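Petrobactin-binding protein YclQ (Bacillus subtilis subsp. subtilis str. 168, PDB 3GFV) binds iron-free and ferric petrobactin, and the precursor 3,4-dihydroxybenzoic acid, as the solute-binding component of the YclNOPQ ABC transporter for siderophore uptake. Local coordinates at residues A[104-109]-A[118-123]; A[176-181]-A[185-190]. All coordinates share one frame; numbering follows the deposited sequence.

Contact 1: A[104-109]-A[118-123]; sequences RQSESY and TIYLGV. With PO4 (phosphate ion), chain C.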
ATOM      1  N   ARG A 104      -1.189 -10.966   1.542  1.00 20.42           N
ATOM      2  CA  ARG A 104      -2.343 -11.711   1.049  1.00 25.13           C
ATOM      3  C   ARG A 104      -2.011 -13.136   0.592  1.00 27.68           C
ATOM      4  O   ARG A 104      -2.925 -13.956   0.428  1.00 27.00           O
ATOM      5  CB  ARG A 104      -3.041 -10.947  -0.076  1.00 26.14           C
ATOM      6  CG  ARG A 104      -3.761  -9.672   0.400  1.00 26.81           C
ATOM      7  CD  ARG A 104      -4.388  -8.945  -0.775  1.00 30.38           C
ATOM      8  NE  ARG A 104      -5.317  -7.904  -0.347  1.00 31.58           N
ATOM      9  CZ  ARG A 104      -5.080  -6.594  -0.413  1.00 31.55           C
ATOM     10  NH1 ARG A 104      -3.931  -6.133  -0.890  1.00 30.70           N
ATOM     11  NH2 ARG A 104      -6.006  -5.741   0.002  1.00 34.21           N
ATOM     12  N   GLN A 105      -0.720 -13.436   0.386  1.00 20.74           N
ATOM     13  CA  GLN A 105      -0.317 -14.793   0.013  1.00 22.97           C
ATOM     14  C   GLN A 105       0.566 -15.456   1.077  1.00 23.71           C
ATOM     15  O   GLN A 105       1.213 -16.480   0.816  1.00 24.35           O
ATOM     16  CB  GLN A 105       0.441 -14.806  -1.335  1.00 25.96           C
ATOM     17  CG  GLN A 105      -0.246 -14.079  -2.479  1.00 27.05           C
ATOM     18  CD  GLN A 105       0.005 -12.577  -2.466  1.00 26.87           C
ATOM     19  OE1 GLN A 105       1.040 -12.104  -1.981  1.00 24.55           O
ATOM     20  NE2 GLN A 105      -0.959 -11.809  -2.984  1.00 23.10           N
ATOM     21  N   SER A 106       0.576 -14.874   2.274  1.00 28.99           N
ATOM     22  CA  SER A 106       1.468 -15.300   3.367  1.00 32.74           C
ATOM     23  C   SER A 106       1.413 -16.798   3.646  1.00 32.84           C
ATOM     24  O   SER A 106       2.443 -17.459   3.821  1.00 31.95           O
ATOM     25  CB  SER A 106       1.113 -14.553   4.658  1.00 44.23           C
ATOM     26  OG  SER A 106       1.738 -13.287   4.695  1.00 58.36           O
ATOM     27  N   GLU A 107       0.201 -17.336   3.680  1.00 25.97           N
ATOM     28  CA  GLU A 107       0.017 -18.751   3.946  1.00 25.80           C
ATOM     29  C   GLU A 107       0.402 -19.689   2.816  1.00 29.28           C
ATOM     30  O   GLU A 107       0.404 -20.902   3.002  1.00 32.43           O
ATOM     31  CB  GLU A 107      -1.439 -19.026   4.332  1.00 37.70           C
ATOM     32  CG  GLU A 107      -1.636 -19.313   5.796  1.00 47.77           C
ATOM     33  CD  GLU A 107      -2.993 -19.942   6.047  1.00 46.88           C
ATOM     34  OE1 GLU A 107      -3.049 -21.158   6.322  1.00 42.29           O
ATOM     35  OE2 GLU A 107      -3.996 -19.217   5.924  1.00 53.74           O
ATOM     36  N   SER A 108       0.706 -19.151   1.640  1.00 27.30           N
ATOM     37  CA  SER A 108       1.088 -20.003   0.511  1.00 28.25           C
ATOM     38  C   SER A 108       2.589 -19.939   0.245  1.00 29.46           C
ATOM     39  O   SER A 108       3.058 -20.388  -0.795  1.00 27.76           O
ATOM     40  CB  SER A 108       0.318 -19.615  -0.757  1.00 33.33           C
ATOM     41  OG  SER A 108      -1.048 -19.970  -0.611  1.00 40.23           O
ATOM     42  N   TYR A 109       3.327 -19.376   1.192  1.00 27.55           N
ATOM     43  CA  TYR A 109       4.790 -19.290   1.059  1.00 26.99           C
ATOM     44  C   TYR A 109       5.407 -20.653   0.742  1.00 31.48           C
ATOM     45  O   TYR A 109       6.251 -20.776  -0.146  1.00 27.74           O
ATOM     46  CB  TYR A 109       5.404 -18.710   2.334  1.00 24.50           C
ATOM     47  CG  TYR A 109       6.923 -18.626   2.269  1.00 25.69           C
ATOM     48  CD1 TYR A 109       7.545 -17.710   1.427  1.00 27.74           C
ATOM     49  CD2 TYR A 109       7.722 -19.446   3.050  1.00 31.54           C
ATOM     50  CE1 TYR A 109       8.945 -17.626   1.360  1.00 23.80           C
ATOM     51  CE2 TYR A 109       9.115 -19.363   2.993  1.00 31.79           C
ATOM     52  CZ  TYR A 109       9.714 -18.455   2.145  1.00 28.18           C
ATOM     53  OH  TYR A 109      11.103 -18.354   2.088  1.00 38.09           O
ATOM     54  N   THR A 118      11.345 -17.687  -3.212  1.00 23.52           N
ATOM     55  CA  THR A 118      10.251 -16.784  -2.929  1.00 19.53           C
ATOM     56  C   THR A 118      10.634 -15.916  -1.757  1.00 20.65           C
ATOM     57  O   THR A 118      11.180 -16.402  -0.765  1.00 26.98           O
ATOM     58  CB  THR A 118       8.982 -17.580  -2.576  1.00 22.68           C
ATOM     59  OG1 THR A 118       8.634 -18.389  -3.701  1.00 24.92           O
ATOM     60  CG2 THR A 118       7.817 -16.641  -2.244  1.00 21.26           C
ATOM     61  N   ILE A 119      10.359 -14.626  -1.885  1.00 21.79           N
ATOM     62  CA  ILE A 119      10.613 -13.705  -0.798  1.00 22.23           C
ATOM     63  C   ILE A 119       9.336 -12.943  -0.499  1.00 22.78           C
ATOM     64  O   ILE A 119       8.547 -12.652  -1.391  1.00 22.68           O
ATOM     65  CB  ILE A 119      11.775 -12.733  -1.128  1.00 21.19           C
ATOM     66  CG1 ILE A 119      11.415 -11.843  -2.337  1.00 22.22           C
ATOM     67  CG2 ILE A 119      13.085 -13.542  -1.356  1.00 26.43           C
ATOM     68  CD1 ILE A 119      12.453 -10.770  -2.680  1.00 23.89           C
ATOM     69  N   TYR A 120       9.156 -12.634   0.776  1.00 20.49           N
ATOM     70  CA  TYR A 120       8.040 -11.813   1.246  1.00 22.15           C
ATOM     71  C   TYR A 120       8.466 -10.361   1.400  1.00 21.96           C
ATOM     72  O   TYR A 120       9.432 -10.070   2.129  1.00 26.20           O
ATOM     73  CB  TYR A 120       7.589 -12.380   2.581  1.00 22.52           C
ATOM     74  CG  TYR A 120       6.458 -11.638   3.235  1.00 22.62           C
ATOM     75  CD1 TYR A 120       5.168 -12.145   3.185  1.00 24.96           C
ATOM     76  CD2 TYR A 120       6.685 -10.464   3.936  1.00 28.07           C
ATOM     77  CE1 TYR A 120       4.110 -11.481   3.811  1.00 27.51           C
ATOM     78  CE2 TYR A 120       5.626  -9.783   4.564  1.00 30.13           C
ATOM     79  CZ  TYR A 120       4.345 -10.311   4.489  1.00 33.33           C
ATOM     80  OH  TYR A 120       3.282  -9.667   5.092  1.00 36.51           O
ATOM     81  N   LEU A 121       7.783  -9.449   0.707  1.00 19.68           N
ATOM     82  CA  LEU A 121       8.104  -8.015   0.819  1.00 17.89           C
ATOM     83  C   LEU A 121       6.870  -7.170   1.187  1.00 29.21           C
ATOM     84  O   LEU A 121       6.565  -6.172   0.527  1.00 35.24           O
ATOM     85  CB  LEU A 121       8.676  -7.457  -0.484  1.00 18.75           C
ATOM     86  CG  LEU A 121      10.007  -8.068  -0.942  1.00 21.15           C
ATOM     87  CD1 LEU A 121      10.499  -7.400  -2.234  1.00 24.25           C
ATOM     88  CD2 LEU A 121      11.078  -7.985   0.160  1.00 25.90           C
ATOM     89  N   GLY A 122       6.159  -7.542   2.231  1.00 32.00           N
ATOM     90  CA  GLY A 122       5.081  -6.664   2.687  1.00 25.70           C
ATOM     91  C   GLY A 122       5.511  -5.733   3.797  1.00 25.59           C
ATOM     92  O   GLY A 122       6.309  -6.109   4.645  1.00 26.62           O
ATOM     93  N   VAL A 123       4.947  -4.526   3.829  1.00 25.36           N
ATOM     94  CA  VAL A 123       5.250  -3.608   4.920  1.00 24.89           C
ATOM     95  C   VAL A 123       4.696  -4.140   6.237  1.00 26.98           C
ATOM     96  O   VAL A 123       3.645  -4.798   6.275  1.00 28.54           O
ATOM     97  CB  VAL A 123       4.729  -2.168   4.661  1.00 26.36           C
ATOM     98  CG1 VAL A 123       5.508  -1.508   3.509  1.00 31.40           C
ATOM     99  CG2 VAL A 123       3.217  -2.170   4.396  1.00 31.34           C
TER
HETATM  100  P   PO4 C 304      -7.832  -8.123   2.599  1.00 94.07           P
HETATM  101  O1  PO4 C 304      -6.764  -7.126   2.989  1.00 93.38           O
HETATM  102  O2  PO4 C 304      -8.275  -7.856   1.180  1.00 90.60           O
HETATM  103  O3  PO4 C 304      -7.272  -9.526   2.712  1.00 92.85           O
HETATM  104  O4  PO4 C 304      -9.011  -7.969   3.530  1.00 95.61           O
HETATM  105  O   HOH W   1      11.621 -19.438  -0.830  1.00 31.05           O
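The Y109 and Y120 rings meet the opposite segment at their edges. At Y109 the carbonyl oxygen T118 O lies near the ring plane, 3.3 Å from CE1, while T118 CG2 comes within 3.8 Å of CD1. With CG anti to the backbone N (chi1 179°), the Y109 ring reaches from the first turn of helix 109-115 to the start of strand 118-120, and the ring and the threonine side chain run antiparallel alongside each other. A water completes this end, accepting from T118 N at 3.0 Å and hydrogen-bonded to Y109 OH. T118 OG1 turns elsewhere, to A116 O. At Y120 the edge partner is S106 OG, near the ring plane and 3.1 Å from CE1; that hydroxyl has its hydrogen-bond partner in A103 O. The third flat group, the R104 guanidinium, makes no contact with 118-123. Phosphate O2 sits in plane at its edge, taking weak hydrogen bonds from NE and NH2, both at 3.3 Å. K84 also binds this ion, probably a guest from the crystallisation liquor, and Y275 holds R104 twice, by a cation-pi contact and by its O accepting from NH2. Strand 118-120, outermost in the parallel sheet, follows 98-101 by a beta-alpha-beta crossover, with 104-109 leading into its helix. Because S106 OG and T118 OG1 bond to neighbouring parts of the chain, ring-edge packing and one water probably hold the segments together.

Contact 2: A[176-181]-A[185-190]; sequences VIMAND and SAFGPK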
ATOM      1  N   VAL A 176      -9.175   8.325   9.691  1.00 16.63           N
ATOM      2  CA  VAL A 176      -9.116   7.520   8.463  1.00 15.33           C
ATOM      3  C   VAL A 176     -10.191   6.445   8.490  1.00 17.90           C
ATOM      4  O   VAL A 176     -10.255   5.644   9.432  1.00 19.44           O
ATOM      5  CB  VAL A 176      -7.737   6.827   8.331  1.00 17.44           C
ATOM      6  CG1 VAL A 176      -7.646   6.058   7.002  1.00 19.47           C
ATOM      7  CG2 VAL A 176      -6.607   7.867   8.418  1.00 19.32           C
ATOM      8  N   ILE A 177     -11.028   6.414   7.458  1.00 17.40           N
ATOM      9  CA  ILE A 177     -12.104   5.401   7.390  1.00 16.54           C
ATOM     10  C   ILE A 177     -12.098   4.702   6.051  1.00 20.61           C
ATOM     11  O   ILE A 177     -11.690   5.273   5.048  1.00 19.94           O
ATOM     12  CB  ILE A 177     -13.515   5.957   7.620  1.00 19.20           C
ATOM     13  CG1 ILE A 177     -13.861   7.064   6.604  1.00 21.23           C
ATOM     14  CG2 ILE A 177     -13.686   6.418   9.093  1.00 20.98           C
ATOM     15  CD1 ILE A 177     -15.294   7.522   6.636  1.00 24.51           C
HETATM   16  N   MSE A 178     -12.596   3.468   6.044  1.00 22.13           N
HETATM   17  CA  MSE A 178     -12.831   2.764   4.794  1.00 19.45           C
HETATM   18  C   MSE A 178     -14.312   2.412   4.719  1.00 22.47           C
HETATM   19  O   MSE A 178     -14.913   1.946   5.712  1.00 25.95           O
HETATM   20  CB  MSE A 178     -11.940   1.518   4.675  1.00 21.83           C
HETATM   21  CG  MSE A 178     -12.186   0.748   3.399  1.00 25.04           C
HETATM   22 SE   MSE A 178     -10.862  -0.713   3.263  0.80 43.15          SE
HETATM   23  CE  MSE A 178     -11.694  -1.861   4.540  1.00 26.06           C
ATOM     24  N   ALA A 179     -14.910   2.705   3.573  1.00 20.66           N
ATOM     25  CA  ALA A 179     -16.307   2.369   3.307  1.00 23.65           C
ATOM     26  C   ALA A 179     -16.380   1.087   2.493  1.00 25.76           C
ATOM     27  O   ALA A 179     -15.611   0.895   1.569  1.00 25.34           O
ATOM     28  CB  ALA A 179     -16.983   3.495   2.555  1.00 24.80           C
ATOM     29  N   ASN A 180     -17.335   0.222   2.827  1.00 22.84           N
ATOM     30  CA  ASN A 180     -17.438  -1.045   2.142  1.00 25.30           C
ATOM     31  C   ASN A 180     -18.891  -1.440   2.124  1.00 27.76           C
ATOM     32  O   ASN A 180     -19.436  -1.923   3.127  1.00 28.48           O
ATOM     33  CB  ASN A 180     -16.579  -2.101   2.828  1.00 26.81           C
ATOM     34  CG  ASN A 180     -16.613  -3.431   2.109  1.00 37.99           C
ATOM     35  OD1 ASN A 180     -16.427  -3.500   0.892  1.00 35.90           O
ATOM     36  ND2 ASN A 180     -16.846  -4.500   2.860  1.00 44.82           N
ATOM     37  N   ASP A 181     -19.538  -1.160   0.996  1.00 28.99           N
ATOM     38  CA  ASP A 181     -20.944  -1.461   0.838  1.00 31.66           C
ATOM     39  C   ASP A 181     -21.716  -0.820   1.984  1.00 34.20           C
ATOM     40  O   ASP A 181     -22.589  -1.446   2.594  1.00 39.03           O
ATOM     41  CB  ASP A 181     -21.147  -2.965   0.838  1.00 36.26           C
ATOM     42  CG  ASP A 181     -22.518  -3.368   0.317  1.00 52.45           C
ATOM     43  OD1 ASP A 181     -23.230  -2.492  -0.233  1.00 54.96           O
ATOM     44  OD2 ASP A 181     -22.877  -4.561   0.457  1.00 53.03           O
ATOM     45  N   SER A 185     -15.302   1.343   8.535  1.00 20.93           N
ATOM     46  CA  SER A 185     -14.358   0.915   9.545  1.00 18.91           C
ATOM     47  C   SER A 185     -13.270   1.969   9.711  1.00 18.43           C
ATOM     48  O   SER A 185     -12.951   2.676   8.765  1.00 22.56           O
ATOM     49  CB  SER A 185     -13.768  -0.446   9.208  1.00 25.92           C
ATOM     50  OG  SER A 185     -13.222  -0.417   7.906  1.00 29.29           O
ATOM     51  N   ALA A 186     -12.734   2.067  10.923  1.00 20.09           N
ATOM     52  CA  ALA A 186     -11.772   3.112  11.275  1.00 16.98           C
ATOM     53  C   ALA A 186     -10.384   2.541  11.435  1.00 22.70           C
ATOM     54  O   ALA A 186     -10.226   1.407  11.882  1.00 21.87           O
ATOM     55  CB  ALA A 186     -12.207   3.819  12.588  1.00 20.67           C
ATOM     56  N   PHE A 187      -9.390   3.369  11.111  1.00 19.96           N
ATOM     57  CA  PHE A 187      -7.998   2.982  11.124  1.00 20.10           C
ATOM     58  C   PHE A 187      -7.201   4.054  11.846  1.00 19.53           C
ATOM     59  O   PHE A 187      -7.269   5.244  11.488  1.00 22.88           O
ATOM     60  CB  PHE A 187      -7.512   2.865   9.683  1.00 20.27           C
ATOM     61  CG  PHE A 187      -8.097   1.702   8.952  1.00 19.88           C
ATOM     62  CD1 PHE A 187      -7.432   0.477   8.941  1.00 22.80           C
ATOM     63  CD2 PHE A 187      -9.313   1.821   8.273  1.00 22.18           C
ATOM     64  CE1 PHE A 187      -7.971  -0.613   8.262  1.00 24.62           C
ATOM     65  CE2 PHE A 187      -9.856   0.736   7.594  1.00 25.24           C
ATOM     66  CZ  PHE A 187      -9.183  -0.477   7.583  1.00 23.48           C
ATOM     67  N   GLY A 188      -6.452   3.633  12.856  1.00 19.97           N
ATOM     68  CA  GLY A 188      -5.624   4.550  13.606  1.00 24.56           C
ATOM     69  C   GLY A 188      -4.167   4.150  13.514  1.00 21.88           C
ATOM     70  O   GLY A 188      -3.772   3.372  12.621  1.00 22.65           O
ATOM     71  N   PRO A 189      -3.351   4.676  14.429  1.00 24.38           N
ATOM     72  CA  PRO A 189      -1.921   4.349  14.439  1.00 27.15           C
ATOM     73  C   PRO A 189      -1.660   2.841  14.387  1.00 27.10           C
ATOM     74  O   PRO A 189      -2.366   2.070  15.033  1.00 24.55           O
ATOM     75  CB  PRO A 189      -1.437   4.940  15.770  1.00 25.03           C
ATOM     76  CG  PRO A 189      -2.364   6.095  16.020  1.00 27.98           C
ATOM     77  CD  PRO A 189      -3.727   5.555  15.554  1.00 23.77           C
ATOM     78  N   LYS A 190      -0.663   2.443  13.597  1.00 24.29           N
ATOM     79  CA  LYS A 190      -0.185   1.056  13.520  1.00 26.75           C
ATOM     80  C   LYS A 190      -1.133   0.143  12.746  1.00 29.37           C
ATOM     81  O   LYS A 190      -0.842  -1.035  12.554  1.00 30.12           O
ATOM     82  CB  LYS A 190       0.076   0.484  14.915  1.00 29.68           C
ATOM     83  CG  LYS A 190       0.934   1.369  15.802  1.00 35.78           C
ATOM     84  CD  LYS A 190       2.404   1.219  15.500  1.00 49.15           C
ATOM     85  CE  LYS A 190       3.260   2.043  16.464  1.00 56.86           C
ATOM     86  NZ  LYS A 190       3.179   3.518  16.195  1.00 56.03           N
TER
HETATM   87  O   HOH W   2      -7.664   7.695  12.188  1.00 18.97           O
HETATM   88  O   HOH W   3     -15.108  -0.826   5.932  1.00 36.82           O
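M178, a selenomethionine, and F187 meet on one face of the hairpin formed by strands 173-180 and 183-187. Followed outward, M178 CB lies 3.7 Å from F187 CE2, with S185 OG also beside it. CG stands anti to the backbone N (chi1 179°) and the chain runs extended to SE, where a bend at chi3 (76°) brings CE round to within 4.2 Å of F187 CZ and about as near S185 OG. The side chain therefore meets the phenyl ring at both its root and its methyl tip. V176, on the same face, lies roughly perpendicular to F187, CG1 to CB at 4.2 Å, and Y193 adds an edge-to-face stack on F187 and also touches V176 and M178. Beneath, M178 and S185 form an antiparallel hydrogen-bonded pair through M178 N to S185 O and S185 N to M178 O, both 2.9 Å and in the carbonyl plane; F187 N to V176 O adds a third bond at 3.0 Å, its donor tilted from the carbonyl plane. I177 and A186 form the non-hydrogen-bonded pair between them, on the other face, where I177 touches I223 and A186 touches Y222 of helix 220-226. One water joins V176 N to F187 O, and another joins M178 O to S185 OG, which is also bonded to H214 O. M178 O thus has two donors, S185 N and the water. Apolar side chains dominate the faces the contact buries, while cross-strand bonds and two waters take up the backbone groups named here, as suits a buried hairpin within a mixed sheet.

Contact 1 lies against the edge of one sheet of the periplasmic binding protein fold and contact 2 within another, their centres 23 Å apart and their nearest atoms about 8 Å apart, and they share no strand or helix. Contact 1 is only partly buried, at an outer strand of the parallel sheet; contact 2 is buried throughout, within the mixed sheet. Both are local in sequence, but one folds a loop and helix start over a strand, whereas the other pairs two strands directly. The chemistry follows the place: the partly buried edge uses side chains and water, and the buried hairpin uses main-chain pairing.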